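Local coordinates for protein 16 kDa beta-galactoside-binding lectin (Gallus gallus, PDB 1QMJ) that binds beta-galactosides as a homodimeric galectin and may take part in regulating differentiation, at residues L8-Q11 against P12-V16. Numbering follows the deposited sequence.
Sequences LDVQ and PGECV
Q11 and E14 face each other as the two ends of a type II beta turn, with P12 and G13 at its middle positions. P12 takes the second position, and its side chain also touches F90 of strand 83-90. G13 takes the third, which in a type II turn has a positive phi, here 107°, a shape that glycine adopts readily. E14 closes the turn, its N donating to Q11 O at 3.1 Å. The same residue then reaches back with its side chain. CG lies beside the backbone N (chi1 -66°) and the chain beyond is extended, which brings E14 OE2 to 3.1 Å from Q11 N in a weak hydrogen bond bent to 146°. E14 therefore meets Q11 twice, firmly at the carbonyl and weakly at the NH, while E14 OE1 lies 3.5 Å from V10 CA. In the galectin beta-sandwich this turn reverses the chain between strand 4-6 of one sheet and strand 16-22 of the other. C15 points away from the preceding segment and its side chain touches C87 and S132; its SG carries a covalently linked beta-mercaptoethanol, probably from the crystallisation liquor. V16 begins the next strand and faces inward, its CG2 meeting both methyls of V10, CG1 and CG2, at 3.7 Å, with L118 also against it.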
loop_
_atom_site.group_PDB
_atom_site.type_symbol
_atom_site.label_atom_id
_atom_site.label_comp_id
_atom_site.label_asym_id
_atom_site.label_seq_id
_atom_site.Cartn_x
_atom_site.Cartn_y
_atom_site.Cartn_z
ATOM N N LEU A 8 5.805 6.543 3.911
ATOM C CA LEU A 8 4.759 6.622 4.948
ATOM C C LEU A 8 5.201 7.579 6.052
ATOM O O LEU A 8 6.381 7.948 6.144
ATOM C CB LEU A 8 4.507 5.247 5.569
ATOM C CG LEU A 8 3.795 4.274 4.628
ATOM C CD1 LEU A 8 3.599 2.889 5.249
ATOM C CD2 LEU A 8 2.399 4.746 4.215
ATOM N N ASP A 9 4.232 7.953 6.863
ATOM C CA ASP A 9 4.451 8.866 7.986
ATOM C C ASP A 9 3.476 8.553 9.123
ATOM O O ASP A 9 2.854 9.453 9.701
ATOM C CB ASP A 9 4.240 10.316 7.539
ATOM C CG ASP A 9 4.708 11.345 8.577
ATOM O OD1 ASP A 9 5.115 10.954 9.737
ATOM O OD2 ASP A 9 4.694 12.603 8.291
ATOM N N VAL A 10 3.360 7.269 9.419
ATOM C CA VAL A 10 2.486 6.799 10.502
ATOM C C VAL A 10 3.099 7.220 11.828
ATOM O O VAL A 10 4.237 6.857 12.151
ATOM C CB VAL A 10 2.355 5.275 10.476
ATOM C CG1 VAL A 10 1.312 4.755 11.470
ATOM C CG2 VAL A 10 1.938 4.727 9.111
ATOM N N GLN A 11 2.339 7.981 12.576
ATOM C CA GLN A 11 2.791 8.477 13.877
ATOM C C GLN A 11 2.024 7.783 14.998
ATOM O O GLN A 11 1.006 7.113 14.758
ATOM C CB GLN A 11 2.572 9.986 13.957
ATOM C CG GLN A 11 3.611 10.771 13.149
ATOM C CD GLN A 11 4.050 12.068 13.829
ATOM O OE1 GLN A 11 3.232 12.742 14.452
ATOM N NE2 GLN A 11 5.308 12.463 13.748
ATOM N N PRO A 12 2.463 7.909 16.257
ATOM C CA PRO A 12 1.783 7.257 17.359
ATOM C C PRO A 12 0.336 7.693 17.418
ATOM O O PRO A 12 0.044 8.919 17.262
ATOM C CB PRO A 12 2.581 7.681 18.577
ATOM C CG PRO A 12 3.728 8.568 18.098
ATOM C CD PRO A 12 3.647 8.699 16.610
ATOM N N GLY A 13 -0.517 6.703 17.635
ATOM C CA GLY A 13 -1.972 6.904 17.732
ATOM C C GLY A 13 -2.677 6.369 16.477
ATOM O O GLY A 13 -3.784 5.817 16.547
ATOM N N GLU A 14 -2.020 6.547 15.347
ATOM C CA GLU A 14 -2.552 6.095 14.051
ATOM C C GLU A 14 -2.535 4.570 14.000
ATOM O O GLU A 14 -1.684 3.917 14.620
ATOM C CB GLU A 14 -1.707 6.653 12.914
ATOM C CG GLU A 14 -1.803 8.173 12.801
ATOM C CD GLU A 14 -0.811 8.754 11.800
ATOM O OE1 GLU A 14 -0.689 8.220 10.633
ATOM O OE2 GLU A 14 -0.097 9.778 12.122
ATOM N N CYS A 15 -3.478 4.040 13.256
ATOM C CA CYS A 15 -3.637 2.593 13.101
ATOM C C CYS A 15 -3.450 2.178 11.636
ATOM O O CYS A 15 -3.985 2.811 10.717
ATOM C CB CYS A 15 -5.045 2.189 13.562
ATOM S SG CYS A 15 -5.465 0.413 13.206
ATOM N N VAL A 16 -2.681 1.117 11.477
ATOM C CA VAL A 16 -2.391 0.517 10.166
ATOM C C VAL A 16 -3.009 -0.871 10.138
ATOM O O VAL A 16 -2.639 -1.751 10.922
ATOM C CB VAL A 16 -0.880 0.400 9.943
ATOM C CG1 VAL A 16 -0.527 -0.368 8.665
ATOM C CG2 VAL A 16 -0.181 1.753 9.817
#